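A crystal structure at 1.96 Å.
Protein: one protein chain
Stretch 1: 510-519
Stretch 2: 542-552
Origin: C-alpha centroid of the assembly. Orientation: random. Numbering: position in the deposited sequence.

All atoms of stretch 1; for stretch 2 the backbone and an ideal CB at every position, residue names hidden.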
ATOM      1  N   GLN A 510       2.371 -19.172  -8.893  1.00 22.01           N
ATOM      2  CA  GLN A 510       3.138 -20.393  -8.774  1.00 24.38           C
ATOM      3  C   GLN A 510       4.466 -20.249  -9.502  1.00 27.85           C
ATOM      4  O   GLN A 510       5.504 -20.695  -8.991  1.00 24.28           O
ATOM      5  CB  GLN A 510       2.326 -21.591  -9.279  1.00 26.86           C
ATOM      6  CG  GLN A 510       1.202 -21.982  -8.332  1.00 22.56           C
ATOM      7  CD  GLN A 510       0.307 -23.044  -8.907  1.00 25.34           C
ATOM      8  OE1 GLN A 510      -0.135 -22.937 -10.045  1.00 32.07           O
ATOM      9  NE2 GLN A 510       0.050 -24.086  -8.134  1.00 27.47           N
ATOM     10  N   LEU A 511       4.441 -19.619 -10.680  1.00 27.15           N
ATOM     11  CA  LEU A 511       5.677 -19.304 -11.399  1.00 32.58           C
ATOM     12  C   LEU A 511       6.592 -18.414 -10.564  1.00 28.48           C
ATOM     13  O   LEU A 511       7.800 -18.655 -10.472  1.00 29.53           O
ATOM     14  CB  LEU A 511       5.380 -18.625 -12.744  1.00 35.25           C
ATOM     15  CG  LEU A 511       4.785 -19.518 -13.836  1.00 46.04           C
ATOM     16  CD1 LEU A 511       4.328 -18.695 -15.033  1.00 49.59           C
ATOM     17  CD2 LEU A 511       5.786 -20.581 -14.268  1.00 41.55           C
ATOM     18  N   VAL A 512       6.020 -17.374  -9.961  1.00 27.22           N
ATOM     19  CA  VAL A 512       6.780 -16.503  -9.085  1.00 27.83           C
ATOM     20  C   VAL A 512       7.415 -17.280  -7.926  1.00 28.29           C
ATOM     21  O   VAL A 512       8.622 -17.153  -7.671  1.00 33.40           O
ATOM     22  CB  VAL A 512       5.910 -15.338  -8.584  1.00 33.94           C
ATOM     23  CG1 VAL A 512       6.600 -14.599  -7.464  1.00 37.28           C
ATOM     24  CG2 VAL A 512       5.603 -14.392  -9.752  1.00 29.35           C
ATOM     25  N   LEU A 513       6.612 -18.089  -7.238  1.00 24.71           N
ATOM     26  CA  LEU A 513       7.123 -18.937  -6.162  1.00 27.62           C
ATOM     27  C   LEU A 513       8.187 -19.912  -6.668  1.00 31.20           C
ATOM     28  O   LEU A 513       9.216 -20.110  -6.023  1.00 38.11           O
ATOM     29  CB  LEU A 513       5.994 -19.713  -5.474  1.00 32.07           C
ATOM     30  CG  LEU A 513       6.460 -20.647  -4.333  1.00 33.38           C
ATOM     31  CD1 LEU A 513       7.083 -19.872  -3.180  1.00 34.96           C
ATOM     32  CD2 LEU A 513       5.321 -21.477  -3.825  1.00 32.13           C
ATOM     33  N   PHE A 514       7.938 -20.536  -7.816  1.00 33.35           N
ATOM     34  CA  PHE A 514       8.944 -21.419  -8.428  1.00 24.47           C
ATOM     35  C   PHE A 514      10.302 -20.741  -8.637  1.00 37.54           C
ATOM     36  O   PHE A 514      11.328 -21.238  -8.158  1.00 38.68           O
ATOM     37  CB  PHE A 514       8.422 -21.980  -9.752  1.00 28.30           C
ATOM     38  CG  PHE A 514       9.439 -22.788 -10.508  1.00 35.91           C
ATOM     39  CD1 PHE A 514       9.949 -23.966  -9.974  1.00 29.77           C
ATOM     40  CD2 PHE A 514       9.877 -22.383 -11.760  1.00 38.83           C
ATOM     41  CE1 PHE A 514      10.879 -24.719 -10.667  1.00 36.41           C
ATOM     42  CE2 PHE A 514      10.810 -23.130 -12.461  1.00 41.14           C
ATOM     43  CZ  PHE A 514      11.312 -24.302 -11.913  1.00 39.86           C
ATOM     44  N   LEU A 515      10.304 -19.618  -9.358  1.00 31.66           N
ATOM     45  CA  LEU A 515      11.529 -18.862  -9.654  1.00 37.60           C
ATOM     46  C   LEU A 515      12.180 -18.364  -8.376  1.00 45.23           C
ATOM     47  O   LEU A 515      13.404 -18.315  -8.271  1.00 54.62           O
ATOM     48  CB  LEU A 515      11.244 -17.674 -10.582  1.00 36.11           C
ATOM     49  CG  LEU A 515      10.807 -18.012 -12.016  1.00 41.33           C
ATOM     50  CD1 LEU A 515      10.161 -16.815 -12.687  1.00 33.99           C
ATOM     51  CD2 LEU A 515      11.984 -18.527 -12.832  1.00 46.59           C
ATOM     52  N   GLU A 516      11.355 -17.987  -7.406  1.00 40.11           N
ATOM     53  CA  GLU A 516      11.853 -17.629  -6.080  1.00 43.57           C
ATOM     54  C   GLU A 516      12.598 -18.818  -5.457  1.00 48.61           C
ATOM     55  O   GLU A 516      13.795 -18.711  -5.149  1.00 50.28           O
ATOM     56  CB  GLU A 516      10.703 -17.128  -5.187  1.00 43.93           C
ATOM     57  CG  GLU A 516      11.061 -16.840  -3.739  1.00 41.76           C
ATOM     58  CD  GLU A 516      12.036 -15.681  -3.577  1.00 64.68           C
ATOM     59  OE1 GLU A 516      12.749 -15.343  -4.549  1.00 73.50           O
ATOM     60  OE2 GLU A 516      12.090 -15.102  -2.468  1.00 68.64           O
ATOM     61  N   THR A 517      11.902 -19.950  -5.306  1.00 44.77           N
ATOM     62  CA  THR A 517      12.481 -21.170  -4.719  1.00 42.69           C
ATOM     63  C   THR A 517      13.810 -21.573  -5.376  1.00 42.83           C
ATOM     64  O   THR A 517      14.731 -22.015  -4.701  1.00 49.37           O
ATOM     65  CB  THR A 517      11.468 -22.353  -4.755  1.00 40.57           C
ATOM     66  OG1 THR A 517      10.232 -21.956  -4.139  1.00 41.78           O
ATOM     67  CG2 THR A 517      12.022 -23.586  -4.031  1.00 34.80           C
ATOM     68  N   LEU A 518      13.917 -21.401  -6.690  1.00 39.67           N
ATOM     69  CA  LEU A 518      15.156 -21.700  -7.402  1.00 39.84           C
ATOM     70  C   LEU A 518      16.342 -20.850  -6.951  1.00 50.64           C
ATOM     71  O   LEU A 518      17.462 -21.353  -6.832  1.00 51.97           O
ATOM     72  CB  LEU A 518      14.974 -21.526  -8.908  1.00 38.04           C
ATOM     73  CG  LEU A 518      14.141 -22.589  -9.611  1.00 40.94           C
ATOM     74  CD1 LEU A 518      13.922 -22.183 -11.059  1.00 44.88           C
ATOM     75  CD2 LEU A 518      14.816 -23.957  -9.512  1.00 35.96           C
ATOM     76  N   THR A 519      16.117 -19.555  -6.737  1.00 51.70           N
ATOM     77  CA  THR A 519      17.189 -18.688  -6.247  1.00 52.09           C
ATOM     78  C   THR A 519      17.484 -18.986  -4.772  1.00 55.95           C
ATOM     79  O   THR A 519      18.584 -18.730  -4.284  1.00 64.98           O
ATOM     80  CB  THR A 519      16.870 -17.189  -6.442  1.00 50.58           C
ATOM     81  OG1 THR A 519      15.787 -16.810  -5.587  1.00 45.17           O
ATOM     82  CG2 THR A 519      16.503 -16.898  -7.905  1.00 51.81           C
ATOM     83  N   UNK A 542      18.988 -23.902 -20.282  1.00 55.90           N
ATOM     84  CA  UNK A 542      17.962 -24.892 -20.622  1.00 54.31           C
ATOM     85  C   UNK A 542      16.625 -24.557 -19.953  1.00 56.92           C
ATOM     86  O   UNK A 542      15.567 -24.679 -20.572  1.00 52.46           O
ATOM     87  CB  UNK A 542      18.419 -26.292 -20.208  1.00 54.31           C
ATOM     88  N   UNK A 543      16.690 -24.146 -18.685  1.00 58.13           N
ATOM     89  CA  UNK A 543      15.515 -23.700 -17.931  1.00 58.71           C
ATOM     90  C   UNK A 543      14.731 -22.694 -18.770  1.00 52.07           C
ATOM     91  O   UNK A 543      13.571 -22.913 -19.126  1.00 41.82           O
ATOM     92  CB  UNK A 543      15.923 -23.084 -16.591  1.00 58.71           C
ATOM     93  N   UNK A 544      15.395 -21.591 -19.092  1.00 56.89           N
ATOM     94  CA  UNK A 544      14.773 -20.486 -19.817  1.00 58.84           C
ATOM     95  C   UNK A 544      14.230 -20.937 -21.168  1.00 57.28           C
ATOM     96  O   UNK A 544      13.167 -20.485 -21.600  1.00 60.34           O
ATOM     97  CB  UNK A 544      15.778 -19.349 -20.012  1.00 58.84           C
ATOM     98  N   UNK A 545      14.971 -21.827 -21.828  1.00 46.08           N
ATOM     99  CA  UNK A 545      14.556 -22.363 -23.121  1.00 58.97           C
ATOM    100  C   UNK A 545      13.279 -23.203 -23.030  1.00 58.53           C
ATOM    101  O   UNK A 545      12.273 -22.896 -23.672  1.00 57.23           O
ATOM    102  CB  UNK A 545      15.685 -23.207 -23.716  1.00 58.97           C
ATOM    103  N   UNK A 546      13.332 -24.263 -22.229  1.00 59.10           N
ATOM    104  CA  UNK A 546      12.219 -25.196 -22.087  1.00 49.02           C
ATOM    105  C   UNK A 546      10.943 -24.490 -21.642  1.00 49.18           C
ATOM    106  O   UNK A 546       9.837 -24.861 -22.049  1.00 41.65           O
ATOM    107  CB  UNK A 546      12.579 -26.298 -21.089  1.00 49.02           C
ATOM    108  N   UNK A 547      11.108 -23.469 -20.804  1.00 46.83           N
ATOM    109  CA  UNK A 547       9.976 -22.767 -20.205  1.00 42.62           C
ATOM    110  C   UNK A 547       9.735 -21.407 -20.855  1.00 43.10           C
ATOM    111  O   UNK A 547       9.103 -20.543 -20.259  1.00 44.95           O
ATOM    112  CB  UNK A 547      10.206 -22.589 -18.703  1.00 42.62           C
ATOM    113  N   UNK A 548      10.236 -21.213 -22.075  1.00 47.18           N
ATOM    114  CA  UNK A 548      10.226 -19.873 -22.680  1.00 38.90           C
ATOM    115  C   UNK A 548       8.822 -19.310 -22.783  1.00 41.91           C
ATOM    116  O   UNK A 548       8.595 -18.131 -22.519  1.00 49.92           O
ATOM    117  CB  UNK A 548      10.865 -19.911 -24.070  1.00 38.90           C
ATOM    118  N   UNK A 549       7.874 -20.158 -23.165  1.00 41.51           N
ATOM    119  CA  UNK A 549       6.514 -19.692 -23.416  1.00 45.98           C
ATOM    120  C   UNK A 549       5.950 -18.985 -22.193  1.00 49.63           C
ATOM    121  O   UNK A 549       5.582 -17.809 -22.247  1.00 52.24           O
ATOM    122  CB  UNK A 549       5.611 -20.861 -23.813  1.00 45.98           C
ATOM    123  N   UNK A 550       5.914 -19.706 -21.081  1.00 43.85           N
ATOM    124  CA  UNK A 550       5.279 -19.211 -19.873  1.00 36.78           C
ATOM    125  C   UNK A 550       6.131 -18.297 -18.969  1.00 43.30           C
ATOM    126  O   UNK A 550       5.584 -17.513 -18.190  1.00 42.16           O
ATOM    127  CB  UNK A 550       4.818 -20.417 -19.052  1.00 36.78           C
ATOM    128  N   UNK A 551       7.454 -18.370 -19.079  1.00 38.12           N
ATOM    129  CA  UNK A 551       8.308 -17.531 -18.234  1.00 40.81           C
ATOM    130  C   UNK A 551       8.955 -16.395 -19.006  1.00 53.66           C
ATOM    131  O   UNK A 551       8.750 -15.228 -18.690  1.00 60.07           O
ATOM    132  CB  UNK A 551       9.395 -18.383 -17.576  1.00 40.81           C
ATOM    133  N   UNK A 552       9.730 -16.755 -20.021  1.00 55.18           N
ATOM    134  CA  UNK A 552      10.498 -15.792 -20.802  1.00 58.47           C
ATOM    135  C   UNK A 552       9.612 -14.841 -21.612  1.00 54.42           C
ATOM    136  O   UNK A 552       9.955 -13.680 -21.804  1.00 46.51           O
ATOM    137  CB  UNK A 552      11.448 -16.535 -21.743  1.00 58.47           C
TER

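Stretch 1 is a helix that directs L511, F514 and L518 toward stretch 2, with L515 sideways but its end coming nearer. This surface offers methyl groups and an aromatic ring but no charge and no free donor, so apolar partners are expected wherever the second backbone faces it.

Position 542 is helical and its CB lies far from stretch 1, which therefore sets little constraint; it is alanine, A542, and makes no contact.

Position 543 is helical, with CA-to-CB directed toward stretch 1, yet no atom of that stretch lies within 5.5 Å of the ideal CB. A gap of this kind calls for a longer apolar chain, such as leucine, methionine or phenylalanine. The residue is L543, with chi1 t and chi2 m. Its CD2 lies 4.3 Å from F514 CZ and 4.0 Å from L518 CD1, so one methyl touches two residues a helical turn apart.

Positions 544, 545 and 546 continue the helix out of reach of stretch 1, and many side chains would serve. They are L544, D545 and I546; D545 OD2 finds a hydrogen bond elsewhere in the structure.

At 547 the backbone leaves helical angles (phi/psi -104/21), still without needing glycine. CB points toward stretch 1 across a space that a large side chain could span, and the F514 ring beyond favours an aromatic or long aliphatic group. Y547 fills the role: its CE1 lies 4.3 Å from F514 CE2, the rings meeting obliquely, while its OH is hydrogen-bonded elsewhere.

Positions 548 and 549 are out of reach, so stretch 1 does not discriminate among side chains; they are Q548 and D549.

At 550 CB points sideways, with the ideal CB 4.4 Å from L511 CD1. A small or polar residue could pass beside this methyl, as could an aliphatic one. The residue is N550. Its closest contact comes from the backbone, N550 O to L511 CD1 at 3.6 Å, and its amide lies farther from the leucine than CB does.

Position 551 also sends CB sideways, but the ideal CB is 5.2 Å from L515 CD1 and 5.4 Å from L511 CD2. Leucine, isoleucine or methionine could reach back to these methyls. I551, chi1 m and chi2 t, does so: CG1 is 4.0 Å from L511 CD2 and CD1 is 3.8 Å from L515 CD2. It gives up the largest area of any residue in the contact.

Position 552 is again out of reach and little constrained; V552 does not touch stretch 1.

With no hydrogen bond between the stretches, the contact rests on apolar packing.

Stretch 2 542-552: ALLDIYQDNIV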
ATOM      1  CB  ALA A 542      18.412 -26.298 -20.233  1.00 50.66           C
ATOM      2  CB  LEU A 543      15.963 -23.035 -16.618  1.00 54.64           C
ATOM      3  CG  LEU A 543      14.981 -22.702 -15.479  1.00 55.53           C
ATOM      4  CD1 LEU A 543      13.704 -22.033 -15.968  1.00 49.94           C
ATOM      5  CD2 LEU A 543      14.661 -23.921 -14.628  1.00 48.00           C
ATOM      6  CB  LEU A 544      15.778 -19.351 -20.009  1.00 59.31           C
ATOM      7  CG  LEU A 544      16.119 -18.479 -18.798  1.00 68.01           C
ATOM      8  CD1 LEU A 544      16.499 -19.301 -17.583  1.00 66.51           C
ATOM      9  CD2 LEU A 544      17.242 -17.522 -19.159  1.00 71.25           C
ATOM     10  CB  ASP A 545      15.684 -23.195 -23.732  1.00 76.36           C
ATOM     11  CG  ASP A 545      15.245 -23.945 -24.968  1.00 88.46           C
ATOM     12  OD1 ASP A 545      14.414 -23.398 -25.725  1.00 91.47           O
ATOM     13  OD2 ASP A 545      15.732 -25.080 -25.181  1.00 93.49           O
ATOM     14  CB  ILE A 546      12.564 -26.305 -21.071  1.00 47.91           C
ATOM     15  CG1 ILE A 546      13.640 -27.241 -21.643  1.00 46.48           C
ATOM     16  CG2 ILE A 546      11.313 -27.090 -20.685  1.00 43.90           C
ATOM     17  CD1 ILE A 546      14.430 -27.980 -20.576  1.00 44.79           C
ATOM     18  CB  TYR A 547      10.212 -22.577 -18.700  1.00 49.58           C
ATOM     19  CG  TYR A 547      10.314 -23.874 -17.919  1.00 46.09           C
ATOM     20  CD1 TYR A 547      11.233 -24.027 -16.882  1.00 41.78           C
ATOM     21  CD2 TYR A 547       9.492 -24.951 -18.227  1.00 50.86           C
ATOM     22  CE1 TYR A 547      11.313 -25.229 -16.162  1.00 45.00           C
ATOM     23  CE2 TYR A 547       9.567 -26.139 -17.524  1.00 49.17           C
ATOM     24  CZ  TYR A 547      10.475 -26.282 -16.494  1.00 47.65           C
ATOM     25  OH  TYR A 547      10.527 -27.488 -15.807  1.00 40.38           O
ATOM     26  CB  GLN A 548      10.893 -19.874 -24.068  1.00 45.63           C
ATOM     27  CG  GLN A 548      10.232 -20.809 -25.068  1.00 55.03           C
ATOM     28  CD  GLN A 548      11.014 -20.935 -26.359  1.00 63.51           C
ATOM     29  OE1 GLN A 548      11.456 -22.026 -26.726  1.00 61.00           O
ATOM     30  NE2 GLN A 548      11.195 -19.814 -27.054  1.00 63.25           N
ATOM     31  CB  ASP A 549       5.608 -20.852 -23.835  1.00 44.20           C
ATOM     32  CG  ASP A 549       5.898 -21.340 -25.255  1.00 64.01           C
ATOM     33  OD1 ASP A 549       5.560 -22.505 -25.565  1.00 64.58           O
ATOM     34  OD2 ASP A 549       6.462 -20.558 -26.058  1.00 69.33           O
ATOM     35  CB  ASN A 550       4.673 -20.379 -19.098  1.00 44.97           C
ATOM     36  CG  ASN A 550       3.363 -20.842 -19.700  1.00 54.56           C
ATOM     37  OD1 ASN A 550       2.957 -21.991 -19.540  1.00 61.74           O
ATOM     38  ND2 ASN A 550       2.696 -19.943 -20.412  1.00 53.48           N
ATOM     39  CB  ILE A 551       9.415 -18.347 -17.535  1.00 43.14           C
ATOM     40  CG1 ILE A 551       8.798 -19.330 -16.524  1.00 45.66           C
ATOM     41  CG2 ILE A 551      10.386 -17.419 -16.840  1.00 38.84           C
ATOM     42  CD1 ILE A 551       9.795 -19.944 -15.564  1.00 47.08           C
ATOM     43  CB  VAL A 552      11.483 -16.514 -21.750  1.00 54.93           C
ATOM     44  CG1 VAL A 552      12.357 -15.499 -22.506  1.00 56.61           C
ATOM     45  CG2 VAL A 552      12.326 -17.507 -20.970  1.00 53.19           C
TER
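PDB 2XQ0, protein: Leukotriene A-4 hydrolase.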